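Local coordinates for response regulator aspartate phosphatase I (Bacillus subtilis subsp. subtilis, PDB 4I1A), which dephosphorylates the sporulation phosphotransferase Spo0F and activates gene expression, excision and transfer of the mobile element ICEBs1, at residues E239-L251 with T265-Q277. Numbering follows the deposited sequence.
Sequences EYKKASQHLILAL and TLFTLTYVEAKQQ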
ATOM      1  N   GLU A 239       0.893   4.136 -17.154  1.00 70.46           N
ATOM      2  CA  GLU A 239       1.415   3.152 -18.087  1.00 74.74           C
ATOM      3  C   GLU A 239       0.822   1.778 -17.769  1.00 74.08           C
ATOM      4  O   GLU A 239       1.457   0.922 -17.148  1.00 73.23           O
ATOM      5  CB  GLU A 239       2.942   3.123 -18.144  1.00 80.49           C
ATOM      6  CG  GLU A 239       3.467   2.795 -19.567  1.00109.83           C
ATOM      7  CD  GLU A 239       2.709   1.638 -20.250  1.00101.56           C
ATOM      8  OE1 GLU A 239       1.664   1.879 -20.907  1.00 96.58           O
ATOM      9  OE2 GLU A 239       3.155   0.479 -20.126  1.00 95.88           O
ATOM     10  N   TYR A 240      -0.408   1.590 -18.232  1.00 72.98           N
ATOM     11  CA  TYR A 240      -1.213   0.425 -17.916  1.00 64.50           C
ATOM     12  C   TYR A 240      -0.680  -0.883 -18.503  1.00 62.22           C
ATOM     13  O   TYR A 240      -0.885  -1.948 -17.921  1.00 60.19           O
ATOM     14  CB  TYR A 240      -2.646   0.671 -18.379  1.00 63.61           C
ATOM     15  CG  TYR A 240      -3.286   1.885 -17.739  1.00 62.97           C
ATOM     16  CD1 TYR A 240      -3.164   2.124 -16.375  1.00 54.11           C
ATOM     17  CD2 TYR A 240      -4.015   2.797 -18.503  1.00 63.14           C
ATOM     18  CE1 TYR A 240      -3.750   3.239 -15.785  1.00 57.71           C
ATOM     19  CE2 TYR A 240      -4.602   3.916 -17.925  1.00 57.11           C
ATOM     20  CZ  TYR A 240      -4.467   4.134 -16.566  1.00 63.41           C
ATOM     21  OH  TYR A 240      -5.056   5.239 -15.989  1.00 62.05           O
ATOM     22  N   LYS A 241      -0.005  -0.816 -19.647  1.00 67.48           N
ATOM     23  CA  LYS A 241       0.553  -2.028 -20.252  1.00 69.73           C
ATOM     24  C   LYS A 241       1.617  -2.632 -19.350  1.00 72.23           C
ATOM     25  O   LYS A 241       1.579  -3.824 -19.043  1.00 73.56           O
ATOM     26  CB  LYS A 241       1.130  -1.758 -21.644  1.00 72.91           C
ATOM     27  CG  LYS A 241       0.093  -1.775 -22.753  1.00 86.91           C
ATOM     28  CD  LYS A 241       0.750  -1.597 -24.115  1.00 99.84           C
ATOM     29  CE  LYS A 241      -0.123  -2.146 -25.232  1.00106.57           C
ATOM     30  NZ  LYS A 241       0.576  -2.111 -26.555  1.00112.89           N
ATOM     31  N   LYS A 242       2.559  -1.804 -18.913  1.00 74.94           N
ATOM     32  CA  LYS A 242       3.591  -2.275 -18.000  1.00 77.19           C
ATOM     33  C   LYS A 242       2.994  -2.674 -16.651  1.00 70.53           C
ATOM     34  O   LYS A 242       3.406  -3.675 -16.065  1.00 72.95           O
ATOM     35  CB  LYS A 242       4.721  -1.245 -17.849  1.00 74.93           C
ATOM     36  CG  LYS A 242       5.670  -1.233 -19.048  1.00 82.87           C
ATOM     37  CD  LYS A 242       6.939  -0.419 -18.815  1.00 85.09           C
ATOM     38  CE  LYS A 242       6.760   1.024 -19.261  1.00 96.08           C
ATOM     39  NZ  LYS A 242       8.071   1.740 -19.392  1.00104.11           N
ATOM     40  N   ALA A 243       2.014  -1.905 -16.180  1.00 61.38           N
ATOM     41  CA  ALA A 243       1.322  -2.220 -14.930  1.00 59.33           C
ATOM     42  C   ALA A 243       0.799  -3.646 -14.962  1.00 62.86           C
ATOM     43  O   ALA A 243       1.044  -4.430 -14.051  1.00 67.15           O
ATOM     44  CB  ALA A 243       0.175  -1.227 -14.670  1.00 55.43           C
ATOM     45  N   SER A 244       0.115  -3.991 -16.043  1.00 63.76           N
ATOM     46  CA  SER A 244      -0.435  -5.329 -16.193  1.00 61.44           C
ATOM     47  C   SER A 244       0.612  -6.446 -16.256  1.00 58.50           C
ATOM     48  O   SER A 244       0.412  -7.513 -15.674  1.00 62.55           O
ATOM     49  CB  SER A 244      -1.361  -5.386 -17.406  1.00 62.35           C
ATOM     50  OG  SER A 244      -2.596  -4.773 -17.102  1.00 64.59           O
ATOM     51  N   GLN A 245       1.712  -6.215 -16.965  1.00 60.33           N
ATOM     52  CA  GLN A 245       2.733  -7.253 -17.102  1.00 70.14           C
ATOM     53  C   GLN A 245       3.394  -7.549 -15.755  1.00 68.13           C
ATOM     54  O   GLN A 245       3.663  -8.707 -15.433  1.00 69.26           O
ATOM     55  CB  GLN A 245       3.773  -6.895 -18.170  1.00 77.74           C
ATOM     56  CG  GLN A 245       4.850  -7.971 -18.386  1.00 99.68           C
ATOM     57  CD  GLN A 245       4.291  -9.346 -18.781  1.00109.59           C
ATOM     58  OE1 GLN A 245       3.487  -9.467 -19.710  1.00118.01           O
ATOM     59  NE2 GLN A 245       4.729 -10.385 -18.074  1.00102.62           N
ATOM     60  N   HIS A 246       3.620  -6.512 -14.953  1.00 63.10           N
ATOM     61  CA  HIS A 246       4.158  -6.723 -13.613  1.00 65.01           C
ATOM     62  C   HIS A 246       3.135  -7.365 -12.671  1.00 64.36           C
ATOM     63  O   HIS A 246       3.491  -8.162 -11.800  1.00 66.10           O
ATOM     64  CB  HIS A 246       4.702  -5.421 -13.027  1.00 58.71           C
ATOM     65  CG  HIS A 246       6.055  -5.049 -13.545  1.00 67.54           C
ATOM     66  ND1 HIS A 246       7.220  -5.583 -13.026  1.00 66.32           N
ATOM     67  CD2 HIS A 246       6.440  -4.210 -14.535  1.00 72.20           C
ATOM     68  CE1 HIS A 246       8.256  -5.084 -13.674  1.00 69.38           C
ATOM     69  NE2 HIS A 246       7.812  -4.248 -14.598  1.00 71.53           N
ATOM     70  N   LEU A 247       1.864  -7.025 -12.860  1.00 58.65           N
ATOM     71  CA  LEU A 247       0.797  -7.531 -12.001  1.00 58.34           C
ATOM     72  C   LEU A 247       0.495  -9.016 -12.206  1.00 58.30           C
ATOM     73  O   LEU A 247       0.202  -9.716 -11.239  1.00 58.89           O
ATOM     74  CB  LEU A 247      -0.478  -6.687 -12.149  1.00 56.13           C
ATOM     75  CG  LEU A 247      -0.444  -5.296 -11.489  1.00 49.58           C
ATOM     76  CD1 LEU A 247      -1.541  -4.406 -12.061  1.00 45.01           C
ATOM     77  CD2 LEU A 247      -0.571  -5.383  -9.970  1.00 48.26           C
ATOM     78  N   ILE A 248       0.563  -9.502 -13.446  1.00 56.49           N
ATOM     79  CA  ILE A 248       0.353 -10.925 -13.681  1.00 60.28           C
ATOM     80  C   ILE A 248       1.537 -11.753 -13.189  1.00 66.77           C
ATOM     81  O   ILE A 248       1.366 -12.903 -12.796  1.00 70.72           O
ATOM     82  CB  ILE A 248       0.066 -11.283 -15.165  1.00 76.36           C
ATOM     83  CG1 ILE A 248       1.248 -10.922 -16.063  1.00 83.29           C
ATOM     84  CG2 ILE A 248      -1.208 -10.619 -15.644  1.00 72.73           C
ATOM     85  CD1 ILE A 248       1.337 -11.793 -17.299  1.00 85.61           C
ATOM     86  N   LEU A 249       2.736 -11.176 -13.224  1.00 66.59           N
ATOM     87  CA  LEU A 249       3.913 -11.859 -12.707  1.00 63.08           C
ATOM     88  C   LEU A 249       3.748 -12.044 -11.206  1.00 65.24           C
ATOM     89  O   LEU A 249       4.080 -13.097 -10.656  1.00 66.88           O
ATOM     90  CB  LEU A 249       5.189 -11.073 -13.016  1.00 61.94           C
ATOM     91  CG  LEU A 249       5.669 -11.106 -14.471  1.00 68.51           C
ATOM     92  CD1 LEU A 249       6.998 -10.359 -14.657  1.00 66.06           C
ATOM     93  CD2 LEU A 249       5.790 -12.542 -14.972  1.00 66.36           C
ATOM     94  N   ALA A 250       3.209 -11.017 -10.555  1.00 61.11           N
ATOM     95  CA  ALA A 250       2.898 -11.091  -9.135  1.00 63.09           C
ATOM     96  C   ALA A 250       1.816 -12.130  -8.904  1.00 66.36           C
ATOM     97  O   ALA A 250       1.893 -12.942  -7.983  1.00 71.56           O
ATOM     98  CB  ALA A 250       2.444  -9.738  -8.623  1.00 56.41           C
ATOM     99  N   LEU A 251       0.811 -12.095  -9.768  1.00 67.63           N
ATOM    100  CA  LEU A 251      -0.333 -12.990  -9.701  1.00 64.92           C
ATOM    101  C   LEU A 251       0.071 -14.459  -9.768  1.00 65.26           C
ATOM    102  O   LEU A 251      -0.477 -15.278  -9.037  1.00 63.90           O
ATOM    103  CB  LEU A 251      -1.297 -12.663 -10.844  1.00 75.26           C
ATOM    104  CG  LEU A 251      -2.707 -13.246 -10.775  1.00 79.28           C
ATOM    105  CD1 LEU A 251      -3.384 -12.752  -9.513  1.00 74.77           C
ATOM    106  CD2 LEU A 251      -3.518 -12.871 -12.026  1.00 72.00           C
ATOM    107  N   THR A 265      -3.995  -7.672  -5.769  1.00 48.75           N
ATOM    108  CA  THR A 265      -3.394  -7.798  -7.088  1.00 54.27           C
ATOM    109  C   THR A 265      -4.459  -8.022  -8.179  1.00 59.48           C
ATOM    110  O   THR A 265      -4.370  -7.448  -9.263  1.00 56.82           O
ATOM    111  CB  THR A 265      -2.394  -8.980  -7.089  1.00 52.55           C
ATOM    112  OG1 THR A 265      -1.428  -8.772  -6.057  1.00 55.03           O
ATOM    113  CG2 THR A 265      -1.684  -9.143  -8.434  1.00 45.49           C
ATOM    114  N   LEU A 266      -5.453  -8.865  -7.905  1.00 52.19           N
ATOM    115  CA  LEU A 266      -6.519  -9.099  -8.883  1.00 53.10           C
ATOM    116  C   LEU A 266      -7.378  -7.855  -9.016  1.00 44.99           C
ATOM    117  O   LEU A 266      -7.873  -7.524 -10.097  1.00 47.18           O
ATOM    118  CB  LEU A 266      -7.389 -10.305  -8.497  1.00 51.96           C
ATOM    119  CG  LEU A 266      -6.761 -11.669  -8.787  1.00 55.86           C
ATOM    120  CD1 LEU A 266      -7.396 -12.748  -7.914  1.00 58.35           C
ATOM    121  CD2 LEU A 266      -6.876 -12.015 -10.287  1.00 50.71           C
ATOM    122  N   PHE A 267      -7.548  -7.156  -7.909  1.00 45.91           N
ATOM    123  CA  PHE A 267      -8.339  -5.946  -7.937  1.00 46.88           C
ATOM    124  C   PHE A 267      -7.675  -4.912  -8.840  1.00 50.62           C
ATOM    125  O   PHE A 267      -8.308  -4.370  -9.759  1.00 53.00           O
ATOM    126  CB  PHE A 267      -8.549  -5.392  -6.524  1.00 43.52           C
ATOM    127  CG  PHE A 267      -9.231  -4.058  -6.511  1.00 49.16           C
ATOM    128  CD1 PHE A 267     -10.618  -3.981  -6.529  1.00 40.81           C
ATOM    129  CD2 PHE A 267      -8.491  -2.874  -6.531  1.00 48.75           C
ATOM    130  CE1 PHE A 267     -11.261  -2.753  -6.544  1.00 42.13           C
ATOM    131  CE2 PHE A 267      -9.128  -1.639  -6.551  1.00 48.95           C
ATOM    132  CZ  PHE A 267     -10.515  -1.579  -6.554  1.00 53.98           C
ATOM    133  N   THR A 268      -6.398  -4.655  -8.572  1.00 50.82           N
ATOM    134  CA  THR A 268      -5.611  -3.677  -9.324  1.00 53.47           C
ATOM    135  C   THR A 268      -5.541  -4.058 -10.802  1.00 51.98           C
ATOM    136  O   THR A 268      -5.663  -3.207 -11.685  1.00 54.68           O
ATOM    137  CB  THR A 268      -4.183  -3.547  -8.731  1.00 52.07           C
ATOM    138  OG1 THR A 268      -4.281  -3.414  -7.308  1.00 51.18           O
ATOM    139  CG2 THR A 268      -3.430  -2.324  -9.309  1.00 40.03           C
ATOM    140  N   LEU A 269      -5.364  -5.348 -11.063  1.00 54.56           N
ATOM    141  CA  LEU A 269      -5.345  -5.864 -12.424  1.00 55.55           C
ATOM    142  C   LEU A 269      -6.679  -5.586 -13.121  1.00 55.14           C
ATOM    143  O   LEU A 269      -6.706  -5.098 -14.253  1.00 62.07           O
ATOM    144  CB  LEU A 269      -5.045  -7.365 -12.405  1.00 59.68           C
ATOM    145  CG  LEU A 269      -4.702  -8.083 -13.712  1.00 60.57           C
ATOM    146  CD1 LEU A 269      -3.702  -7.297 -14.545  1.00 55.93           C
ATOM    147  CD2 LEU A 269      -4.151  -9.464 -13.405  1.00 62.63           C
ATOM    148  N   THR A 270      -7.780  -5.880 -12.433  1.00 48.13           N
ATOM    149  CA  THR A 270      -9.110  -5.657 -12.984  1.00 45.34           C
ATOM    150  C   THR A 270      -9.283  -4.195 -13.354  1.00 47.28           C
ATOM    151  O   THR A 270      -9.741  -3.852 -14.454  1.00 47.18           O
ATOM    152  CB  THR A 270     -10.220  -6.012 -11.963  1.00 47.63           C
ATOM    153  OG1 THR A 270     -10.085  -7.375 -11.544  1.00 47.29           O
ATOM    154  CG2 THR A 270     -11.602  -5.796 -12.570  1.00 44.23           C
ATOM    155  N   TYR A 271      -8.927  -3.329 -12.415  1.00 45.80           N
ATOM    156  CA  TYR A 271      -9.108  -1.901 -12.612  1.00 52.23           C
ATOM    157  C   TYR A 271      -8.261  -1.385 -13.782  1.00 50.73           C
ATOM    158  O   TYR A 271      -8.760  -0.654 -14.643  1.00 50.73           O
ATOM    159  CB  TYR A 271      -8.782  -1.150 -11.322  1.00 49.01           C
ATOM    160  CG  TYR A 271      -9.413   0.212 -11.243  1.00 53.65           C
ATOM    161  CD1 TYR A 271     -10.253   0.675 -12.257  1.00 52.89           C
ATOM    162  CD2 TYR A 271      -9.172   1.040 -10.159  1.00 57.00           C
ATOM    163  CE1 TYR A 271     -10.830   1.931 -12.182  1.00 55.81           C
ATOM    164  CE2 TYR A 271      -9.740   2.285 -10.073  1.00 63.11           C
ATOM    165  CZ  TYR A 271     -10.567   2.728 -11.083  1.00 63.27           C
ATOM    166  OH  TYR A 271     -11.120   3.977 -10.979  1.00 76.86           O
ATOM    167  N   VAL A 272      -6.987  -1.780 -13.806  1.00 49.31           N
ATOM    168  CA  VAL A 272      -6.076  -1.394 -14.878  1.00 58.05           C
ATOM    169  C   VAL A 272      -6.629  -1.745 -16.268  1.00 55.08           C
ATOM    170  O   VAL A 272      -6.568  -0.935 -17.200  1.00 61.22           O
ATOM    171  CB  VAL A 272      -4.671  -2.016 -14.664  1.00 55.78           C
ATOM    172  CG1 VAL A 272      -3.882  -2.079 -15.961  1.00 51.24           C
ATOM    173  CG2 VAL A 272      -3.917  -1.236 -13.611  1.00 54.07           C
ATOM    174  N   GLU A 273      -7.184  -2.941 -16.397  1.00 47.14           N
ATOM    175  CA  GLU A 273      -7.713  -3.395 -17.681  1.00 47.66           C
ATOM    176  C   GLU A 273      -8.985  -2.649 -18.069  1.00 49.26           C
ATOM    177  O   GLU A 273      -9.219  -2.365 -19.247  1.00 54.30           O
ATOM    178  CB  GLU A 273      -7.962  -4.906 -17.652  1.00 50.85           C
ATOM    179  CG  GLU A 273      -6.684  -5.745 -17.599  1.00 52.82           C
ATOM    180  CD  GLU A 273      -5.835  -5.585 -18.851  1.00 58.22           C
ATOM    181  OE1 GLU A 273      -6.418  -5.443 -19.943  1.00 63.65           O
ATOM    182  OE2 GLU A 273      -4.586  -5.595 -18.756  1.00 61.35           O
ATOM    183  N   ALA A 274      -9.808  -2.346 -17.071  1.00 46.77           N
ATOM    184  CA  ALA A 274     -11.009  -1.546 -17.273  1.00 49.02           C
ATOM    185  C   ALA A 274     -10.659  -0.135 -17.766  1.00 54.42           C
ATOM    186  O   ALA A 274     -11.320   0.405 -18.658  1.00 58.76           O
ATOM    187  CB  ALA A 274     -11.807  -1.476 -15.984  1.00 50.85           C
ATOM    188  N   LYS A 275      -9.616   0.458 -17.187  1.00 50.79           N
ATOM    189  CA  LYS A 275      -9.176   1.789 -17.602  1.00 53.15           C
ATOM    190  C   LYS A 275      -8.683   1.819 -19.050  1.00 60.97           C
ATOM    191  O   LYS A 275      -8.654   2.878 -19.667  1.00 67.03           O
ATOM    192  CB  LYS A 275      -8.077   2.322 -16.681  1.00 59.16           C
ATOM    193  CG  LYS A 275      -8.501   2.628 -15.254  1.00 59.03           C
ATOM    194  CD  LYS A 275      -7.286   3.077 -14.459  1.00 61.78           C
ATOM    195  CE  LYS A 275      -7.497   2.936 -12.974  1.00 67.76           C
ATOM    196  NZ  LYS A 275      -6.362   3.548 -12.230  1.00 73.60           N
ATOM    197  N   GLN A 276      -8.285   0.671 -19.594  1.00 61.29           N
ATOM    198  CA  GLN A 276      -7.899   0.611 -21.007  1.00 60.57           C
ATOM    199  C   GLN A 276      -9.086   0.207 -21.864  1.00 62.34           C
ATOM    200  O   GLN A 276      -8.939  -0.025 -23.064  1.00 68.48           O
ATOM    201  CB  GLN A 276      -6.757  -0.376 -21.242  1.00 60.15           C
ATOM    202  CG  GLN A 276      -5.510  -0.098 -20.437  1.00 63.03           C
ATOM    203  CD  GLN A 276      -4.399  -1.079 -20.753  1.00 75.31           C
ATOM    204  OE1 GLN A 276      -3.702  -0.935 -21.757  1.00 84.94           O
ATOM    205  NE2 GLN A 276      -4.232  -2.086 -19.903  1.00 77.81           N
ATOM    206  N   GLN A 277     -10.257   0.137 -21.235  1.00 56.18           N
ATOM    207  CA  GLN A 277     -11.483  -0.330 -21.881  1.00 61.23           C
ATOM    208  C   GLN A 277     -11.391  -1.781 -22.349  1.00 66.66           C
ATOM    209  O   GLN A 277     -12.152  -2.205 -23.228  1.00 63.80           O
ATOM    210  CB  GLN A 277     -11.903   0.573 -23.043  1.00 68.23           C
ATOM    211  CG  GLN A 277     -12.183   2.022 -22.648  1.00 75.11           C
ATOM    212  CD  GLN A 277     -10.996   2.921 -22.903  1.00 84.51           C
ATOM    213  OE1 GLN A 277     -10.632   3.170 -24.055  1.00 93.12           O
ATOM    214  NE2 GLN A 277     -10.376   3.407 -21.831  1.00 79.79           N
TER
HETATM  215  O   HOH W   1      -4.455   5.641 -13.382  1.00 60.72           O
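Leu247 and Leu269 interlock knobs-into-holes at the centre of this antiparallel helix pair, whose axes approach to 9.7 Å at a crossing angle of -153°. Leu247 fits among Thr265, Thr268, Leu269 and Val272, its CD1 lying 3.9 Å from Thr268 CG2. Leu269, with CG anti to the backbone N (chi1 -168°), reaches back among Ser244, Leu247, Ile248 and Leu251, and its CD2 meets Leu251 CD2 at 3.7 Å. Val272 is a third knob. Beside it Ser244 OG donates to Glu273 OE2 (2.7 Å), on its anti side and 22° out of the carboxylate plane. Lys275 CB makes a CH-pi contact over one face of the Tyr240 ring, 4.3 Å from its centroid, and Lys275 CD runs beside the hydroxyl end; Gln276 CD packs against Tyr240 CB at 3.4 Å. One water joins Tyr240 OH to Lys275 NZ, which also salt-bridges Asp235. Replacing Tyr240 by an alanine is likely to deprive Lys275 CB of its ring face and the water of its hydroxyl partner. Helices 240-257 and 261-275 are consecutive and form an antiparallel hairpin, the unit of TPR superhelices; helix 220-236 touches both, at Tyr240 and Val272, whereas Tyr285 of helix 279-295 packs on Leu266 and Leu269.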